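Peroxiredoxin 6 (Arenicola marina, PDB 2V2G) probably reduces hydrogen peroxide and organic hydroperoxides to water and alcohols, respectively, as a thiol-specific peroxidase of the Prx6 subfamily. Local coordinates at residues 38-43 / 78-83; 32-37 / 67-72; 25-30 / 135-140. The protein carries 1 engineered substitution. All coordinates share one frame; numbering follows the deposited sequence.

Contact 1. Residues 38-43 / 78-83; sequences PRDFTP and KEWSED. With BEZ (benzoic acid), chain E.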
loop_
_atom_site.group_PDB
_atom_site.type_symbol
_atom_site.label_atom_id
_atom_site.label_comp_id
_atom_site.label_asym_id
_atom_site.label_seq_id
_atom_site.Cartn_x
_atom_site.Cartn_y
_atom_site.Cartn_z
ATOM N N PRO A 38 7.399 -11.919 -7.589
ATOM C CA PRO A 38 6.888 -12.963 -8.514
ATOM C C PRO A 38 7.826 -14.115 -8.837
ATOM O O PRO A 38 7.414 -15.263 -8.768
ATOM C CB PRO A 38 6.467 -12.160 -9.760
ATOM C CG PRO A 38 6.320 -10.764 -9.275
ATOM C CD PRO A 38 7.318 -10.565 -8.192
ATOM N N ARG A 39 9.099 -13.817 -9.118
ATOM C CA ARG A 39 10.000 -14.824 -9.616
ATOM C C ARG A 39 11.436 -14.382 -9.336
ATOM O O ARG A 39 11.765 -13.238 -9.518
ATOM C CB ARG A 39 9.806 -15.015 -11.153
ATOM C CG ARG A 39 10.264 -16.326 -11.654
ATOM C CD ARG A 39 9.197 -17.285 -11.367
ATOM N NE ARG A 39 9.551 -18.663 -11.634
ATOM C CZ ARG A 39 9.407 -19.244 -12.827
ATOM N NH1 ARG A 39 8.971 -18.552 -13.888
ATOM N NH2 ARG A 39 9.742 -20.523 -12.964
ATOM N N ASP A 40 12.267 -15.334 -8.931
ATOM C CA ASP A 40 13.722 -15.127 -8.864
ATOM C C ASP A 40 14.261 -14.893 -10.242
ATOM O O ASP A 40 13.640 -15.293 -11.234
ATOM C CB ASP A 40 14.443 -16.330 -8.224
ATOM C CG ASP A 40 14.033 -16.572 -6.793
ATOM O OD1 ASP A 40 13.127 -15.855 -6.268
ATOM O OD2 ASP A 40 14.602 -17.550 -6.220
ATOM N N PHE A 41 15.438 -14.259 -10.323
ATOM C CA PHE A 41 16.092 -14.008 -11.599
ATOM C C PHE A 41 15.215 -13.149 -12.542
ATOM O O PHE A 41 15.149 -13.408 -13.772
ATOM C CB PHE A 41 16.544 -15.306 -12.342
ATOM C CG PHE A 41 17.400 -16.279 -11.522
ATOM C CD1 PHE A 41 18.728 -15.991 -11.188
ATOM C CD2 PHE A 41 16.879 -17.496 -11.103
ATOM C CE1 PHE A 41 19.502 -16.880 -10.455
ATOM C CE2 PHE A 41 17.651 -18.387 -10.380
ATOM C CZ PHE A 41 18.980 -18.078 -10.058
ATOM N N THR A 42 14.520 -12.186 -11.962
ATOM C CA THR A 42 13.828 -11.174 -12.735
ATOM C C THR A 42 14.237 -9.796 -12.237
ATOM O O THR A 42 14.640 -9.644 -11.060
ATOM C CB THR A 42 12.325 -11.392 -12.683
ATOM O OG1 THR A 42 11.905 -11.246 -11.319
ATOM C CG2 THR A 42 11.969 -12.745 -13.265
ATOM N N PRO A 43 14.212 -8.794 -13.157
ATOM C CA PRO A 43 14.941 -7.519 -12.929
ATOM C C PRO A 43 14.372 -6.633 -11.827
ATOM O O PRO A 43 15.103 -6.187 -10.936
ATOM C CB PRO A 43 14.939 -6.838 -14.316
ATOM C CG PRO A 43 13.806 -7.473 -15.054
ATOM C CD PRO A 43 13.715 -8.902 -14.550
ATOM N N LYS A 78 18.991 -19.257 -3.213
ATOM C CA LYS A 78 20.399 -19.137 -2.822
ATOM C C LYS A 78 21.266 -18.610 -3.965
ATOM O O LYS A 78 22.068 -17.699 -3.761
ATOM C CB LYS A 78 20.924 -20.446 -2.219
ATOM C CG LYS A 78 20.510 -20.577 -0.730
ATOM C CD LYS A 78 21.046 -21.836 -0.026
ATOM C CE LYS A 78 20.196 -22.215 1.221
ATOM N NZ LYS A 78 20.655 -23.555 1.703
ATOM N N GLU A 79 21.060 -19.128 -5.171
ATOM C CA GLU A 79 21.833 -18.688 -6.323
ATOM C C GLU A 79 21.502 -17.245 -6.690
ATOM O O GLU A 79 22.375 -16.406 -6.883
ATOM C CB GLU A 79 21.555 -19.552 -7.532
ATOM C CG GLU A 79 22.453 -19.195 -8.714
ATOM C CD GLU A 79 22.179 -20.004 -9.977
ATOM O OE1 GLU A 79 21.233 -20.820 -9.992
ATOM O OE2 GLU A 79 22.915 -19.789 -10.971
ATOM N N TRP A 80 20.221 -16.962 -6.784
ATOM C CA TRP A 80 19.810 -15.608 -7.118
ATOM C C TRP A 80 20.222 -14.572 -6.073
ATOM O O TRP A 80 20.445 -13.417 -6.412
ATOM C CB TRP A 80 18.307 -15.585 -7.348
ATOM C CG TRP A 80 17.763 -14.234 -7.681
ATOM C CD1 TRP A 80 18.159 -13.398 -8.690
ATOM C CD2 TRP A 80 16.717 -13.570 -6.995
ATOM N NE1 TRP A 80 17.380 -12.272 -8.689
ATOM C CE2 TRP A 80 16.494 -12.342 -7.651
ATOM C CE3 TRP A 80 15.923 -13.896 -5.891
ATOM C CZ2 TRP A 80 15.507 -11.434 -7.237
ATOM C CZ3 TRP A 80 14.935 -12.980 -5.476
ATOM C CH2 TRP A 80 14.760 -11.759 -6.139
ATOM N N SER A 81 20.304 -14.966 -4.811
ATOM C CA SER A 81 20.690 -14.054 -3.770
ATOM C C SER A 81 22.083 -13.402 -4.074
ATOM O O SER A 81 22.316 -12.265 -3.712
ATOM C CB SER A 81 20.691 -14.723 -2.393
ATOM O OG SER A 81 19.398 -14.997 -1.906
ATOM N N GLU A 82 22.975 -14.122 -4.774
ATOM C CA GLU A 82 24.275 -13.548 -5.174
ATOM C C GLU A 82 24.104 -12.387 -6.163
ATOM O O GLU A 82 24.876 -11.417 -6.132
ATOM C CB GLU A 82 25.170 -14.626 -5.776
ATOM C CG GLU A 82 25.605 -15.715 -4.780
ATOM C CD GLU A 82 26.123 -15.145 -3.430
ATOM O OE1 GLU A 82 27.075 -14.345 -3.449
ATOM O OE2 GLU A 82 25.586 -15.484 -2.350
ATOM N N ASP A 83 23.112 -12.482 -7.037
ATOM C CA ASP A 83 22.774 -11.405 -7.962
ATOM C C ASP A 83 22.186 -10.223 -7.179
ATOM O O ASP A 83 22.513 -9.058 -7.450
ATOM C CB ASP A 83 21.765 -11.868 -9.022
ATOM C CG ASP A 83 22.329 -12.872 -10.046
ATOM O OD1 ASP A 83 23.549 -13.234 -10.048
ATOM O OD2 ASP A 83 21.484 -13.305 -10.864
HETATM C C BEZ E . 10.431 -8.278 -12.764
HETATM O O1 BEZ E . 10.973 -7.483 -13.657
HETATM O O2 BEZ E . 10.803 -8.517 -11.537
HETATM C C1 BEZ E . 9.267 -8.986 -13.353
HETATM C C2 BEZ E . 8.850 -10.188 -12.813
HETATM C C3 BEZ E . 7.786 -10.834 -13.378
HETATM C C4 BEZ E . 7.181 -10.305 -14.519
HETATM C C5 BEZ E . 7.575 -9.075 -15.063
HETATM C C6 BEZ E . 8.646 -8.409 -14.477
#
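D40 OD1 lies 3.4 Å from W80 CE3 and is gripped by two polar groups, H37 NE2 and S70 OG, so the carboxylate is held over the indole. The contact is a worked example of how a thioredoxin-fold peroxiredoxin braces, against helix 74-88, the loop that opens its PxxxTxxC motif, whose last position, the predicted peroxidatic cysteine, is the engineered S45. The carboxylate plane of D40 is tilted only 20° from the indole, and D40 CA sits over the centre of its six-membered ring, 3.9 Å from the centroid. Further along, the backbone passes on over the five-membered ring of the same indole, F41 N coming within 3.2 Å of W80 NE1. These are two donors and make no bond with each other; the indole N-H is spent on T46 OG1 of helix 43-54.

With CG anti to its carbonyl carbon (chi1 -52°), F41 turns its ring back over the helix. W80 CB stands 3.8 Å from the centroid of that ring, over one face, and the indole presents its edge to the phenyl face in a T-shaped pair with planes 60° apart. The extended side chain of E79 runs past the phenyl rim, bringing OE1 to 3.5 Å from F41 CZ, while D83 OD2 comes up at the edge. The second subunit closes this side: its Y212 and S208 bond to D83 OD2, and its K210 makes a cation-pi contact with F41.

The other end of the loop belongs to the ligand pocket, where V44 N, S45 N and R128 NH2 also bind benzoic acid. T42 OG1 is 3.0 Å from O2 of the benzoic acid, though its one proton has another acceptor within reach, and P43 CG approaches ligand O1 to 3.2 Å.

Contact 2. Residues 32-37 / 67-72; sequences GVLFSH and IALSCD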
loop_
_atom_site.group_PDB
_atom_site.type_symbol
_atom_site.label_atom_id
_atom_site.label_comp_id
_atom_site.label_asym_id
_atom_site.label_seq_id
_atom_site.Cartn_x
_atom_site.Cartn_y
_atom_site.Cartn_z
ATOM N N GLY A 32 7.418 -7.306 12.259
ATOM C CA GLY A 32 7.891 -8.014 11.100
ATOM C C GLY A 32 7.343 -7.476 9.807
ATOM O O GLY A 32 6.244 -6.951 9.800
ATOM N N VAL A 33 8.076 -7.695 8.724
ATOM C CA VAL A 33 7.607 -7.369 7.374
ATOM C C VAL A 33 7.831 -8.599 6.501
ATOM O O VAL A 33 9.003 -9.013 6.334
ATOM C CB VAL A 33 8.338 -6.148 6.716
ATOM C CG1 VAL A 33 8.004 -6.034 5.228
ATOM C CG2 VAL A 33 7.937 -4.870 7.467
ATOM N N LEU A 34 6.746 -9.209 6.040
ATOM C CA LEU A 34 6.795 -10.242 5.027
ATOM C C LEU A 34 6.502 -9.625 3.680
ATOM O O LEU A 34 5.488 -8.946 3.527
ATOM C CB LEU A 34 5.758 -11.365 5.330
ATOM C CG LEU A 34 5.516 -12.463 4.321
ATOM C CD1 LEU A 34 6.823 -13.144 4.053
ATOM C CD2 LEU A 34 4.484 -13.501 4.899
ATOM N N PHE A 35 7.372 -9.835 2.700
ATOM C CA PHE A 35 7.146 -9.239 1.374
ATOM C C PHE A 35 7.412 -10.270 0.327
ATOM O O PHE A 35 8.302 -11.121 0.503
ATOM C CB PHE A 35 7.981 -7.995 1.177
ATOM C CG PHE A 35 9.451 -8.178 1.198
ATOM C CD1 PHE A 35 10.111 -8.348 2.393
ATOM C CD2 PHE A 35 10.174 -8.055 0.012
ATOM C CE1 PHE A 35 11.543 -8.527 2.429
ATOM C CE2 PHE A 35 11.565 -8.164 0.032
ATOM C CZ PHE A 35 12.237 -8.383 1.233
ATOM N N SER A 36 6.596 -10.288 -0.718
ATOM C CA SER A 36 6.739 -11.262 -1.774
ATOM C C SER A 36 7.215 -10.608 -3.073
ATOM O O SER A 36 7.147 -9.390 -3.271
ATOM C CB SER A 36 5.428 -11.999 -2.038
ATOM O OG SER A 36 4.458 -11.084 -2.542
ATOM N N HIS A 37 7.671 -11.470 -3.985
ATOM C CA HIS A 37 7.964 -11.106 -5.339
ATOM C C HIS A 37 7.655 -12.249 -6.309
ATOM O O HIS A 37 7.569 -13.410 -5.911
ATOM C CB HIS A 37 9.435 -10.685 -5.510
ATOM C CG HIS A 37 10.399 -11.816 -5.302
ATOM N ND1 HIS A 37 10.803 -12.222 -4.047
ATOM C CD2 HIS A 37 11.045 -12.617 -6.185
ATOM C CE1 HIS A 37 11.619 -13.264 -4.172
ATOM N NE2 HIS A 37 11.760 -13.546 -5.456
ATOM N N ILE A 67 11.461 -10.677 6.009
ATOM C CA ILE A 67 11.385 -11.985 5.359
ATOM C C ILE A 67 10.738 -11.899 3.981
ATOM O O ILE A 67 9.721 -11.285 3.848
ATOM C CB ILE A 67 10.757 -13.122 6.266
ATOM C CG1 ILE A 67 10.880 -14.476 5.621
ATOM C CG2 ILE A 67 9.317 -12.853 6.632
ATOM C CD1 ILE A 67 10.864 -15.665 6.692
ATOM N N ALA A 68 11.460 -12.442 2.982
ATOM C CA ALA A 68 11.004 -12.454 1.584
ATOM C C ALA A 68 10.342 -13.789 1.226
ATOM O O ALA A 68 10.449 -14.750 1.956
ATOM C CB ALA A 68 12.149 -12.123 0.673
ATOM N N LEU A 69 9.664 -13.824 0.072
ATOM C CA LEU A 69 8.851 -14.950 -0.384
ATOM C C LEU A 69 8.631 -14.901 -1.863
ATOM O O LEU A 69 8.261 -13.865 -2.411
ATOM C CB LEU A 69 7.523 -14.956 0.290
ATOM C CG LEU A 69 6.640 -16.158 -0.022
ATOM C CD1 LEU A 69 5.826 -16.484 1.224
ATOM C CD2 LEU A 69 5.770 -15.951 -1.303
ATOM N N SER A 70 8.915 -16.001 -2.525
ATOM C CA SER A 70 8.347 -16.276 -3.840
ATOM C C SER A 70 8.013 -17.780 -3.966
ATOM O O SER A 70 8.308 -18.601 -3.082
ATOM C CB SER A 70 9.300 -15.843 -4.961
ATOM O OG SER A 70 10.322 -16.836 -5.243
ATOM N N CYS A 71 7.416 -18.152 -5.076
ATOM C CA CYS A 71 7.053 -19.580 -5.264
ATOM C C CYS A 71 8.224 -20.421 -5.800
ATOM O O CYS A 71 8.079 -21.591 -6.062
ATOM C CB CYS A 71 5.792 -19.801 -6.099
ATOM S SG CYS A 71 4.330 -18.889 -5.474
ATOM N N ASP A 72 9.391 -19.813 -5.950
ATOM C CA ASP A 72 10.559 -20.570 -6.404
ATOM C C ASP A 72 11.149 -21.455 -5.291
ATOM O O ASP A 72 10.811 -21.306 -4.120
ATOM C CB ASP A 72 11.628 -19.596 -6.895
ATOM C CG ASP A 72 11.173 -18.824 -8.124
ATOM O OD1 ASP A 72 11.098 -19.449 -9.218
ATOM O OD2 ASP A 72 10.850 -17.614 -7.963
HETATM O O HOH W 1 9.918 -11.060 -1.760
HETATM O O HOH W 2 6.030 -16.027 -6.551
#
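H37 lays its imidazole over S70 where two parallel strands of the thioredoxin-fold sheet run out side by side. Strands 31-36 and 64-70 are neighbours in the middle of that sheet, joined through helices 43-54 and 56-61 in a beta-alpha-beta crossover. From CB, the side chain of H37 places CG between the backbone N and the carbonyl carbon (chi1 67°), which folds the ring back across the neighbouring strand. CG and CD2 are the ring carbons farther from S70 CB, CD2 at 3.9 Å. At the ring edge and in its plane, ND1 meets the O of water 1 at 2.7 Å. CE1 and then NE2 move in over the serine methylene, so that S70 CB lies 3.6 Å from the ring centroid in a CH-pi contact. At the tip, NE2 is hydrogen-bonded to D40 OD1, beyond the strand pair, and the ring sits beside S45 and against W80.

The backbone ladder behind this ring is regular at its start. I67 uses both its N-H and its C=O, giving to V33 O and receiving from F35 N, the latter bond 3.0 Å long, and so straddles L34. Further on, H37 N donates to L69 O at 2.9 Å.

Side chains sort onto the two faces of the sheet. On one, L34 CD1 touches I67 CG2 at 3.6 Å, and I99 of the adjacent strand packs against both residues. On the other, which helix 43-54 covers with L49 and V52, the F35 ring sets a face over A68 CB, while CD1 of that ring rests near I67 O. Water 1 ties the ring of H37 to its own strand by donating to F35 O, with a weak bond across to L69 O; water 2 spans both segments, donating to H37 O and accepting from C71 N, 2.9 Å away.

Contact 3. Residues 25-30 / 135-140; sequences DWLGNS and PDKKLK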
loop_
_atom_site.group_PDB
_atom_site.type_symbol
_atom_site.label_atom_id
_atom_site.label_comp_id
_atom_site.label_asym_id
_atom_site.label_seq_id
_atom_site.Cartn_x
_atom_site.Cartn_y
_atom_site.Cartn_z
ATOM N N ASP A 25 7.071 -18.622 15.510
ATOM C CA ASP A 25 8.329 -18.938 16.247
ATOM C C ASP A 25 9.463 -18.045 15.725
ATOM O O ASP A 25 10.270 -17.514 16.483
ATOM C CB ASP A 25 8.726 -20.394 16.052
ATOM C CG ASP A 25 7.782 -21.379 16.756
ATOM O OD1 ASP A 25 6.989 -20.942 17.615
ATOM O OD2 ASP A 25 7.893 -22.602 16.522
ATOM N N TRP A 26 9.522 -17.926 14.415
ATOM C CA TRP A 26 10.555 -17.164 13.738
ATOM C C TRP A 26 10.371 -15.688 14.054
ATOM O O TRP A 26 11.338 -15.002 14.424
ATOM C CB TRP A 26 10.484 -17.383 12.210
ATOM C CG TRP A 26 11.456 -16.514 11.491
ATOM C CD1 TRP A 26 12.789 -16.753 11.287
ATOM C CD2 TRP A 26 11.200 -15.224 10.961
ATOM N NE1 TRP A 26 13.350 -15.700 10.617
ATOM C CE2 TRP A 26 12.413 -14.739 10.432
ATOM C CE3 TRP A 26 10.067 -14.425 10.890
ATOM C CZ2 TRP A 26 12.507 -13.495 9.815
ATOM C CZ3 TRP A 26 10.171 -13.158 10.264
ATOM C CH2 TRP A 26 11.414 -12.731 9.767
ATOM N N LEU A 27 9.148 -15.216 13.973
ATOM C CA LEU A 27 8.870 -13.820 14.254
ATOM C C LEU A 27 9.060 -13.486 15.759
ATOM O O LEU A 27 9.700 -12.476 16.122
ATOM C CB LEU A 27 7.474 -13.373 13.788
ATOM C CG LEU A 27 7.153 -11.906 14.037
ATOM C CD1 LEU A 27 8.086 -11.031 13.221
ATOM C CD2 LEU A 27 5.692 -11.515 13.634
ATOM N N GLY A 28 8.525 -14.343 16.640
ATOM C CA GLY A 28 8.613 -14.011 18.057
ATOM C C GLY A 28 7.883 -12.715 18.426
ATOM O O GLY A 28 6.921 -12.294 17.757
ATOM N N ASN A 29 8.353 -12.088 19.515
ATOM C CA ASN A 29 7.696 -10.902 20.079
ATOM C C ASN A 29 8.255 -9.626 19.398
ATOM O O ASN A 29 8.887 -8.790 20.053
ATOM C CB ASN A 29 7.950 -10.905 21.583
ATOM C CG ASN A 29 7.349 -9.754 22.307
ATOM O OD1 ASN A 29 6.303 -9.253 21.923
ATOM N ND2 ASN A 29 8.016 -9.327 23.422
ATOM N N SER A 30 8.145 -9.587 18.086
ATOM C CA SER A 30 8.784 -8.575 17.254
ATOM C C SER A 30 7.848 -8.109 16.161
ATOM O O SER A 30 7.036 -8.916 15.678
ATOM C CB SER A 30 9.997 -9.172 16.552
ATOM O OG SER A 30 10.742 -8.184 15.876
ATOM N N PRO A 135 3.994 -7.365 16.937
ATOM C CA PRO A 135 4.480 -8.400 17.868
ATOM C C PRO A 135 3.374 -9.294 18.436
ATOM O O PRO A 135 3.659 -10.335 19.034
ATOM C CB PRO A 135 5.186 -7.585 18.997
ATOM C CG PRO A 135 4.751 -6.273 18.881
ATOM C CD PRO A 135 4.219 -6.007 17.480
ATOM N N ASP A 136 2.133 -8.869 18.272
ATOM C CA ASP A 136 0.976 -9.650 18.667
ATOM C C ASP A 136 0.490 -10.594 17.541
ATOM O O ASP A 136 -0.499 -11.326 17.741
ATOM C CB ASP A 136 -0.138 -8.729 19.084
ATOM C CG ASP A 136 -0.573 -7.765 17.946
ATOM O OD1 ASP A 136 -0.003 -7.805 16.831
ATOM O OD2 ASP A 136 -1.469 -6.914 18.199
ATOM N N LYS A 137 1.277 -10.626 16.477
ATOM C CA LYS A 137 1.126 -11.541 15.338
ATOM C C LYS A 137 -0.026 -11.075 14.460
ATOM O O LYS A 137 -0.408 -11.804 13.505
ATOM C CB LYS A 137 0.881 -12.990 15.793
ATOM C CG LYS A 137 1.853 -13.597 16.854
ATOM C CD LYS A 137 3.256 -13.468 16.434
ATOM C CE LYS A 137 4.174 -14.019 17.555
ATOM N NZ LYS A 137 4.206 -13.084 18.725
ATOM N N LYS A 138 -0.559 -9.901 14.739
ATOM C CA LYS A 138 -1.702 -9.407 13.902
ATOM C C LYS A 138 -1.262 -8.595 12.715
ATOM O O LYS A 138 -0.276 -7.820 12.805
ATOM C CB LYS A 138 -2.676 -8.631 14.800
ATOM C CG LYS A 138 -3.414 -9.552 15.755
ATOM C CD LYS A 138 -4.244 -8.767 16.733
ATOM C CE LYS A 138 -4.970 -9.627 17.754
ATOM N NZ LYS A 138 -5.987 -8.781 18.430
ATOM N N LEU A 139 -1.994 -8.703 11.598
ATOM C CA LEU A 139 -1.711 -7.840 10.467
ATOM C C LEU A 139 -2.066 -6.359 10.750
ATOM O O LEU A 139 -3.195 -6.021 11.047
ATOM C CB LEU A 139 -2.457 -8.342 9.217
ATOM C CG LEU A 139 -2.198 -7.540 7.944
ATOM C CD1 LEU A 139 -0.745 -7.700 7.474
ATOM C CD2 LEU A 139 -3.209 -7.993 6.872
ATOM N N LYS A 140 -1.107 -5.473 10.587
ATOM C CA LYS A 140 -1.320 -4.062 10.890
ATOM C C LYS A 140 -1.520 -3.150 9.653
ATOM O O LYS A 140 -2.175 -2.089 9.746
ATOM C CB LYS A 140 -0.135 -3.497 11.696
ATOM C CG LYS A 140 0.242 -4.212 12.991
ATOM C CD LYS A 140 -0.935 -4.209 13.965
ATOM C CE LYS A 140 -0.664 -5.041 15.252
ATOM N NZ LYS A 140 -1.828 -5.008 16.204
HETATM O O HOH W 3 4.851 -11.899 21.149
#
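The side chains of K137 and L27 run antiparallel past one another, touching lightly where K137 CD lies 4.2 Å from L27 CD2. The lysine sits in the turn of the beta hairpin formed by strands 124-133 and 139-145, and it reaches to the C-terminal end of helix 23-27. Bends at chi2 (-53°) and chi4 (-73°) curl the chain so that its ammonium group arrives above two carbonyls. NZ donates to G28 O at 3.0 Å and to P135 O at 2.8 Å, in both cases from out of the carbonyl plane.

N29 and P135 are turned obliquely to each other. With CG anti to its backbone N, N29 swings OD1 to 3.5 Å from P135 CB, and water 3 donates to both N29 OD1 and P135 O. Next to them the backbones come close, S30 O receiving a CA-H...O contact from P135 CA at 3.4 Å. The hairpin turn has its own bracing: D136 OD1 accepts from K138 N in an Asx turn, and D136 OD2 forms a salt bridge with K140.

G28, with positive phi, is the first residue beyond the helix, and K65 NZ bonds to W26 O and L27 O just before it. Two lysines thus meet carbonyl oxygens at this helix end, where the helix dipole would be expected to favour positive charge.

Overall arrangement
The three contacts line one thioredoxin-fold unit from turn to active-site loop. Along the chain the first segments come in the order 25-30, 32-37, 38-43, and their partners as 67-72, 78-83, 135-140; contacts 1 and 2 therefore interleave, and contact 3 encloses both. Contact 2 sits between, its centre about 12 Å from that of contact 1 and about 15 Å from that of contact 3, while the centres of contacts 1 and 3 are about 27 Å apart. Contacts 2 and 3 reach the same sheet, joined by W26 packing on I67. A salt bridge from R39 to D72 ties the loop of contact 1 to strand 64-70's exit, linking the sheet core to the ligand pocket.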